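PDB 1VYD: cytochrome c2 from Rhodobacter capsulatus, which carries electrons on a covalently bound heme c, donating them to the oxidised bacteriochlorophyll in the photophosphorylation pathway of this purple bacterium. Local coordinates for residues S56-L60 and F82-L87; Y75-G80 and T94-L100. The protein carries 1 engineered substitution. One frame throughout, in Å; residues are numbered along the deposited sequence.

Contact 1: residues S56-L60 and F82-L87. With HEM (protoporphyrin IX containing Fe), chain C.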
loop_
_atom_site.group_PDB
_atom_site.type_symbol
_atom_site.label_atom_id
_atom_site.label_comp_id
_atom_site.label_asym_id
_atom_site.label_seq_id
_atom_site.Cartn_x
_atom_site.Cartn_y
_atom_site.Cartn_z
ATOM N N SER A 56 -14.127 -2.942 -1.952
ATOM C CA SER A 56 -13.671 -2.225 -3.121
ATOM C C SER A 56 -12.272 -2.506 -3.617
ATOM O O SER A 56 -12.014 -2.511 -4.841
ATOM C CB SER A 56 -13.576 -0.665 -2.877
ATOM O OG SER A 56 -14.777 -0.364 -2.214
ATOM N N ILE A 57 -11.328 -2.557 -2.663
ATOM C CA ILE A 57 -9.948 -2.823 -3.003
ATOM C C ILE A 57 -9.889 -4.265 -3.556
ATOM O O ILE A 57 -9.119 -4.527 -4.491
ATOM C CB ILE A 57 -8.962 -2.602 -1.863
ATOM C CG1 ILE A 57 -7.565 -2.713 -2.538
ATOM C CG2 ILE A 57 -9.143 -3.642 -0.772
ATOM C CD1 ILE A 57 -6.398 -2.394 -1.620
ATOM N N VAL A 58 -10.735 -5.172 -3.038
ATOM C CA VAL A 58 -10.712 -6.518 -3.705
ATOM C C VAL A 58 -11.221 -6.508 -5.141
ATOM O O VAL A 58 -10.636 -7.121 -6.043
ATOM C CB VAL A 58 -11.563 -7.399 -2.772
ATOM C CG1 VAL A 58 -11.979 -8.714 -3.418
ATOM C CG2 VAL A 58 -10.749 -7.618 -1.492
ATOM N N ALA A 59 -12.322 -5.768 -5.454
ATOM C CA ALA A 59 -12.912 -5.645 -6.788
ATOM C C ALA A 59 -11.893 -4.986 -7.713
ATOM O O ALA A 59 -11.697 -5.261 -8.882
ATOM C CB ALA A 59 -14.178 -4.723 -6.748
ATOM N N LEU A 60 -11.102 -4.061 -7.128
ATOM C CA LEU A 60 -10.034 -3.430 -7.876
ATOM C C LEU A 60 -9.006 -4.471 -8.274
ATOM O O LEU A 60 -8.627 -4.522 -9.440
ATOM C CB LEU A 60 -9.493 -2.260 -7.068
ATOM C CG LEU A 60 -8.276 -1.577 -7.773
ATOM C CD1 LEU A 60 -8.677 -0.965 -9.104
ATOM C CD2 LEU A 60 -7.600 -0.707 -6.757
ATOM N N PHE A 82 -8.977 7.589 -4.574
ATOM C CA PHE A 82 -8.362 6.724 -5.553
ATOM C C PHE A 82 -9.332 5.621 -5.947
ATOM O O PHE A 82 -9.508 5.328 -7.128
ATOM C CB PHE A 82 -7.113 6.109 -4.930
ATOM C CG PHE A 82 -6.349 5.230 -5.902
ATOM C CD1 PHE A 82 -5.475 5.829 -6.787
ATOM C CD2 PHE A 82 -6.506 3.868 -5.893
ATOM C CE1 PHE A 82 -4.758 5.044 -7.667
ATOM C CE2 PHE A 82 -5.804 3.073 -6.777
ATOM C CZ PHE A 82 -4.936 3.658 -7.646
ATOM N N LEU A 83 -9.873 4.979 -4.906
ATOM C CA LEU A 83 -10.748 3.836 -5.168
ATOM C C LEU A 83 -11.973 4.273 -5.969
ATOM O O LEU A 83 -12.262 3.588 -6.973
ATOM C CB LEU A 83 -11.037 3.095 -3.863
ATOM C CG LEU A 83 -9.789 2.410 -3.272
ATOM C CD1 LEU A 83 -10.066 1.803 -1.882
ATOM C CD2 LEU A 83 -9.223 1.289 -4.156
ATOM N N LYS A 84 -12.633 5.368 -5.565
ATOM C CA LYS A 84 -13.803 5.856 -6.324
ATOM C C LYS A 84 -13.511 6.065 -7.812
ATOM O O LYS A 84 -14.231 5.542 -8.681
ATOM C CB LYS A 84 -14.336 7.194 -5.776
ATOM C CG LYS A 84 -14.494 7.172 -4.267
ATOM C CD LYS A 84 -15.714 7.925 -3.777
ATOM C CE LYS A 84 -15.730 7.949 -2.249
ATOM N NZ LYS A 84 -14.539 8.801 -1.891
ATOM N N GLU A 85 -12.452 6.750 -8.156
ATOM C CA GLU A 85 -12.001 6.933 -9.518
ATOM C C GLU A 85 -11.657 5.674 -10.306
ATOM O O GLU A 85 -12.229 5.447 -11.397
ATOM C CB GLU A 85 -10.790 7.898 -9.501
ATOM C CG GLU A 85 -10.529 8.428 -10.896
ATOM C CD GLU A 85 -9.409 9.438 -11.009
ATOM O OE1 GLU A 85 -8.373 9.069 -11.661
ATOM O OE2 GLU A 85 -9.603 10.586 -10.471
ATOM N N LYS A 86 -10.815 4.733 -9.832
ATOM C CA LYS A 86 -10.495 3.536 -10.592
ATOM C C LYS A 86 -11.688 2.611 -10.809
ATOM O O LYS A 86 -11.753 1.859 -11.782
ATOM C CB LYS A 86 -9.442 2.588 -9.977
ATOM C CG LYS A 86 -8.074 3.218 -9.766
ATOM C CD LYS A 86 -7.202 2.975 -10.970
ATOM C CE LYS A 86 -6.174 4.103 -11.046
ATOM N NZ LYS A 86 -5.829 4.429 -12.483
ATOM N N LEU A 87 -12.523 2.505 -9.773
ATOM C CA LEU A 87 -13.655 1.607 -9.932
ATOM C C LEU A 87 -14.761 2.352 -10.661
ATOM O O LEU A 87 -15.739 1.725 -11.001
ATOM C CB LEU A 87 -14.110 1.055 -8.568
ATOM C CG LEU A 87 -13.062 0.050 -8.013
ATOM C CD1 LEU A 87 -13.121 0.029 -6.491
ATOM C CD2 LEU A 87 -13.276 -1.334 -8.621
HETATM C CHA HEM C . -3.915 -1.024 2.499
HETATM C CHB HEM C . 0.187 1.505 1.779
HETATM C CHC HEM C . -0.589 3.879 5.966
HETATM C CHD HEM C . -4.177 0.755 7.034
HETATM C C1A HEM C . -2.775 -0.465 1.931
HETATM C C2A HEM C . -2.230 -0.789 0.628
HETATM C C3A HEM C . -1.136 -0.077 0.461
HETATM C C4A HEM C . -0.946 0.719 1.635
HETATM C CMA HEM C . -0.082 0.057 -0.663
HETATM C CAA HEM C . -2.901 -1.831 -0.331
HETATM C CBA HEM C . -2.304 -3.193 -0.066
HETATM C CGA HEM C . -2.791 -4.378 -0.873
HETATM O O1A HEM C . -3.635 -4.211 -1.801
HETATM O O2A HEM C . -2.395 -5.476 -0.416
HETATM C C1B HEM C . 0.278 2.336 2.879
HETATM C C2B HEM C . 1.314 3.330 3.016
HETATM C C3B HEM C . 1.048 3.992 4.150
HETATM C C4B HEM C . -0.090 3.409 4.782
HETATM C CMB HEM C . 2.501 3.523 2.011
HETATM C CAB HEM C . 1.755 5.241 4.735
HETATM C CBB HEM C . 1.944 6.344 3.919
HETATM C C1C HEM C . -1.630 3.210 6.600
HETATM C C2C HEM C . -2.088 3.522 7.948
HETATM C C3C HEM C . -3.075 2.695 8.225
HETATM C C4C HEM C . -3.270 1.809 7.091
HETATM C CMC HEM C . -1.412 4.617 8.794
HETATM C CAC HEM C . -4.015 2.642 9.448
HETATM C CBC HEM C . -4.394 3.752 10.163
HETATM C C1D HEM C . -4.377 -0.018 5.904
HETATM C C2D HEM C . -5.486 -0.918 5.731
HETATM C C3D HEM C . -5.411 -1.409 4.480
HETATM C C4D HEM C . -4.295 -0.782 3.814
HETATM C CMD HEM C . -6.485 -1.237 6.856
HETATM C CAD HEM C . -6.361 -2.356 3.750
HETATM C CBD HEM C . -7.335 -1.448 2.915
HETATM C CGD HEM C . -8.724 -1.978 2.698
HETATM O O1D HEM C . -9.511 -1.102 2.261
HETATM O O2D HEM C . -9.076 -3.133 3.096
HETATM N NA HEM C . -1.967 0.451 2.516
HETATM N NB HEM C . -0.529 2.363 3.975
HETATM N NC HEM C . -2.374 2.169 6.089
HETATM N ND HEM C . -3.671 0.083 4.710
HETATM FE FE HEM C . -2.152 1.272 4.321
#

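Contact 2: residues Y75-G80 and T94-L100. Engineered in segment 94-100: Glu95 (natural residue Gly). With HEM (protoporphyrin IX containing Fe), chain C.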
loop_
_atom_site.group_PDB
_atom_site.type_symbol
_atom_site.label_atom_id
_atom_site.label_comp_id
_atom_site.label_asym_id
_atom_site.label_seq_id
_atom_site.Cartn_x
_atom_site.Cartn_y
_atom_site.Cartn_z
ATOM N N TYR A 75 -2.463 6.690 -4.409
ATOM C CA TYR A 75 -3.470 6.081 -3.512
ATOM C C TYR A 75 -3.307 6.558 -2.079
ATOM O O TYR A 75 -4.271 6.807 -1.390
ATOM C CB TYR A 75 -3.303 4.573 -3.496
ATOM C CG TYR A 75 -3.963 3.824 -2.346
ATOM C CD1 TYR A 75 -5.335 3.561 -2.293
ATOM C CD2 TYR A 75 -3.167 3.281 -1.341
ATOM C CE1 TYR A 75 -5.890 2.739 -1.330
ATOM C CE2 TYR A 75 -3.687 2.439 -0.388
ATOM C CZ TYR A 75 -5.061 2.218 -0.368
ATOM O OH TYR A 75 -5.573 1.377 0.614
ATOM N N VAL A 76 -2.112 6.673 -1.588
ATOM C CA VAL A 76 -1.668 7.044 -0.220
ATOM C C VAL A 76 -2.004 8.486 0.080
ATOM O O VAL A 76 -2.355 8.870 1.195
ATOM C CB VAL A 76 -0.187 6.589 -0.321
ATOM C CG1 VAL A 76 0.903 7.637 -0.229
ATOM C CG2 VAL A 76 0.158 5.376 0.494
ATOM N N LYS A 77 -2.101 9.413 -0.879
ATOM C CA LYS A 77 -2.549 10.785 -0.686
ATOM C C LYS A 77 -4.043 10.794 -0.385
ATOM O O LYS A 77 -4.496 11.662 0.388
ATOM C CB LYS A 77 -2.380 11.722 -1.887
ATOM C CG LYS A 77 -0.983 12.149 -2.197
ATOM C CD LYS A 77 -0.756 12.272 -3.700
ATOM C CE LYS A 77 0.498 13.111 -3.939
ATOM N NZ LYS A 77 1.551 12.351 -4.704
ATOM N N ASP A 78 -4.798 9.863 -0.971
ATOM C CA ASP A 78 -6.235 9.871 -0.608
ATOM C C ASP A 78 -6.830 8.570 -1.086
ATOM O O ASP A 78 -7.217 8.440 -2.256
ATOM C CB ASP A 78 -6.931 11.081 -1.250
ATOM C CG ASP A 78 -8.333 11.265 -0.770
ATOM O OD1 ASP A 78 -8.661 12.468 -0.704
ATOM O OD2 ASP A 78 -9.143 10.392 -0.368
ATOM N N PRO A 79 -6.762 7.551 -0.251
ATOM C CA PRO A 79 -7.137 6.197 -0.607
ATOM C C PRO A 79 -8.559 6.095 -1.046
ATOM O O PRO A 79 -8.849 5.405 -2.040
ATOM C CB PRO A 79 -6.802 5.356 0.618
ATOM C CG PRO A 79 -6.050 6.219 1.588
ATOM C CD PRO A 79 -6.261 7.642 1.168
ATOM N N GLY A 80 -9.533 6.706 -0.389
ATOM C CA GLY A 80 -10.944 6.630 -0.792
ATOM C C GLY A 80 -11.123 7.365 -2.107
ATOM O O GLY A 80 -11.799 6.850 -3.013
ATOM N N THR A 94 -12.811 2.594 1.669
ATOM C CA THR A 94 -11.538 2.100 2.104
ATOM C C THR A 94 -11.421 2.000 3.629
ATOM O O THR A 94 -11.915 2.842 4.360
ATOM C CB THR A 94 -10.394 3.049 1.633
ATOM O OG1 THR A 94 -9.171 2.648 2.284
ATOM C CG2 THR A 94 -10.770 4.422 2.147
ATOM N N GLU A 95 -10.668 1.020 4.126
ATOM C CA GLU A 95 -10.458 0.847 5.552
ATOM C C GLU A 95 -9.204 1.614 5.965
ATOM O O GLU A 95 -8.812 1.596 7.133
ATOM C CB GLU A 95 -10.207 -0.565 6.027
ATOM C CG GLU A 95 -11.367 -1.500 6.035
ATOM C CD GLU A 95 -12.249 -1.369 7.264
ATOM O OE1 GLU A 95 -12.607 -0.233 7.647
ATOM O OE2 GLU A 95 -12.587 -2.446 7.828
ATOM N N MET A 96 -8.404 2.002 4.997
ATOM C CA MET A 96 -7.132 2.659 5.353
ATOM C C MET A 96 -7.510 4.115 5.653
ATOM O O MET A 96 -7.727 4.870 4.745
ATOM C CB MET A 96 -6.141 2.505 4.225
ATOM C CG MET A 96 -4.915 3.424 4.521
ATOM S SD MET A 96 -3.676 2.890 3.332
ATOM C CE MET A 96 -2.788 4.430 3.105
ATOM N N ALA A 97 -7.697 4.497 6.902
ATOM C CA ALA A 97 -8.090 5.892 7.182
ATOM C C ALA A 97 -6.863 6.690 7.650
ATOM O O ALA A 97 -6.590 6.893 8.847
ATOM C CB ALA A 97 -9.135 5.966 8.290
ATOM N N PHE A 98 -6.130 7.144 6.652
ATOM C CA PHE A 98 -4.927 7.921 6.833
ATOM C C PHE A 98 -4.604 8.388 5.396
ATOM O O PHE A 98 -4.692 7.542 4.503
ATOM C CB PHE A 98 -3.711 7.093 7.300
ATOM C CG PHE A 98 -2.507 7.977 7.302
ATOM C CD1 PHE A 98 -2.455 9.014 8.227
ATOM C CD2 PHE A 98 -1.497 7.844 6.392
ATOM C CE1 PHE A 98 -1.366 9.844 8.268
ATOM C CE2 PHE A 98 -0.387 8.652 6.424
ATOM C CZ PHE A 98 -0.318 9.668 7.360
ATOM N N LYS A 99 -4.327 9.685 5.324
ATOM C CA LYS A 99 -4.005 10.291 4.039
ATOM C C LYS A 99 -2.626 10.899 4.263
ATOM O O LYS A 99 -2.443 11.588 5.307
ATOM C CB LYS A 99 -5.031 11.346 3.642
ATOM C CG LYS A 99 -6.487 11.179 3.995
ATOM C CD LYS A 99 -7.460 12.273 3.521
ATOM C CE LYS A 99 -8.411 12.851 4.587
ATOM N NZ LYS A 99 -8.861 14.289 4.344
ATOM N N LEU A 100 -1.694 10.643 3.397
ATOM C CA LEU A 100 -0.329 11.141 3.497
ATOM C C LEU A 100 -0.328 12.473 2.743
ATOM O O LEU A 100 -0.640 12.552 1.541
ATOM C CB LEU A 100 0.660 10.122 2.915
ATOM C CG LEU A 100 2.114 10.555 2.757
ATOM C CD1 LEU A 100 2.810 10.695 4.113
ATOM C CD2 LEU A 100 2.875 9.572 1.859
HETATM C CHA HEM C . -3.915 -1.024 2.499
HETATM C CHB HEM C . 0.187 1.505 1.779
HETATM C CHC HEM C . -0.589 3.879 5.966
HETATM C CHD HEM C . -4.177 0.755 7.034
HETATM C C1A HEM C . -2.775 -0.465 1.931
HETATM C C2A HEM C . -2.230 -0.789 0.628
HETATM C C3A HEM C . -1.136 -0.077 0.461
HETATM C C4A HEM C . -0.946 0.719 1.635
HETATM C CMA HEM C . -0.082 0.057 -0.663
HETATM C CAA HEM C . -2.901 -1.831 -0.331
HETATM C CBA HEM C . -2.304 -3.193 -0.066
HETATM C CGA HEM C . -2.791 -4.378 -0.873
HETATM O O1A HEM C . -3.635 -4.211 -1.801
HETATM O O2A HEM C . -2.395 -5.476 -0.416
HETATM C C1B HEM C . 0.278 2.336 2.879
HETATM C C2B HEM C . 1.314 3.330 3.016
HETATM C C3B HEM C . 1.048 3.992 4.150
HETATM C C4B HEM C . -0.090 3.409 4.782
HETATM C CMB HEM C . 2.501 3.523 2.011
HETATM C CAB HEM C . 1.755 5.241 4.735
HETATM C CBB HEM C . 1.944 6.344 3.919
HETATM C C1C HEM C . -1.630 3.210 6.600
HETATM C C2C HEM C . -2.088 3.522 7.948
HETATM C C3C HEM C . -3.075 2.695 8.225
HETATM C C4C HEM C . -3.270 1.809 7.091
HETATM C CMC HEM C . -1.412 4.617 8.794
HETATM C CAC HEM C . -4.015 2.642 9.448
HETATM C CBC HEM C . -4.394 3.752 10.163
HETATM C C1D HEM C . -4.377 -0.018 5.904
HETATM C C2D HEM C . -5.486 -0.918 5.731
HETATM C C3D HEM C . -5.411 -1.409 4.480
HETATM C C4D HEM C . -4.295 -0.782 3.814
HETATM C CMD HEM C . -6.485 -1.237 6.856
HETATM C CAD HEM C . -6.361 -2.356 3.750
HETATM C CBD HEM C . -7.335 -1.448 2.915
HETATM C CGD HEM C . -8.724 -1.978 2.698
HETATM O O1D HEM C . -9.511 -1.102 2.261
HETATM O O2D HEM C . -9.076 -3.133 3.096
HETATM N NA HEM C . -1.967 0.451 2.516
HETATM N NB HEM C . -0.529 2.363 3.975
HETATM N NC HEM C . -2.374 2.169 6.089
HETATM N ND HEM C . -3.671 0.083 4.710
HETATM FE FE HEM C . -2.152 1.272 4.321
HETATM O O HOH W 1 -7.942 0.905 1.049
#

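Contact 1: residues S56-L60 and F82-L87
Leu60 drops its forked end into the helix opposite, a knob in the hole formed by Phe82, Leu83, Lys86 and Leu87. This is helix-to-helix packing in a class I cytochrome c fold: helix 55-62 meets helix 79-87 near the propionate side of the heme, and the two short segments run in roughly the same direction, their axes 39° apart and 10.3 Å at closest approach. CG of Leu60, anti to the backbone N (chi1 177°), carries the fork toward helix 79-87, where its two methyls divide the work. Leu60 CD2 meets Leu83 CD2 at 3.7 Å, the two side chains crossing at about a right angle, and also comes to the edge of the Phe82 ring, near its plane. Leu60 CD1 lies 3.7 Å from Lys86 CB, so the lysine gives its aliphatic base to the hole; its CG rests over one face of Phe82 while the rest of the chain leads away from helix 55-62. Leucine suits the knob because its branched end can touch several neighbours at once.

Serine and alanine keep the backbone of helix 55-62 low enough for Leu87 to lie against it. Ser56 turns OG to the backbone N of Lys93, which satisfies this buried hydroxyl and ties helix 55-62 to the loop after helix 79-87. Ile57 reaches the cofactor instead, its CD1 3.3 Å from heme O1A and its CG2 against the other propionate. Cutting this side chain back to an alanine would probably open a gap beside both propionates and thin the apolar lining at that margin of the heme pocket. At the outer end, Leu87 straddles the helix turn: CD2 touches Ala59 CB at 4.0 Å, and CD1 packs 3.7 Å from Ser56 CB.

Contact 2: residues Y75-G80 and T94-L100
Met96 binds the heme iron through SD at 2.4 Å, completing with His17 the axial pair. Its chain is extended, CG anti to the backbone N (chi1 170°), which carries the thioether across the porphyrin and sets Met96 CE against both Val76 CG2 and Pro79 CG, 4.0 Å from each. Tyr75 passes obliquely beside it in a Met-aromatic contact, Met96 SD 4.8 Å from the Tyr75 ring centroid. A soft, slender thioether fits here, able both to ligate iron and to pack against apolar neighbours.

Next outward is a polar cluster. A water joins Tyr75 OH, Thr94 OG1 and heme O1D, to which it donates; Glu95, an engineered replacement for glycine, gives its backbone N to the same propionate oxygen in a nearly straight bond. Thr94 OG1 also accepts from Met96 N at 2.9 Å, an ST turn that fixes the backbone leading into the ligand. This is the methionine-ligand loop of the cytochrome c family, braced against the junction of helices 69-77 and 79-87.

Farther along, Leu100 N donates to Val76 O at 2.9 Å in an almost straight bond (176°). Pro79 suits the first turn of its helix, where a missing N-H costs little, and Asp78 before it caps Ala81 N through OD2.

Both contacts use helix 79-87: contact 2 takes its first turn together with the end of helix 69-77, contact 1 the later turns. They meet directly, Leu83 CD1 lying 3.7 Å from Thr94 CB and Phe82 CD2 touching Tyr75 CD1. Contact 1 has a largely buried, apolar interface between two helices, with Ile57 as its link to the heme. Contact 2 lies nearer the centre of the chain but is only partly buried, and mixes metal ligation, water-mediated bonds and a backbone hydrogen bond with its apolar packing. The same helix thus faces another helix in 56-60 and the irregular ligand loop in 94-100.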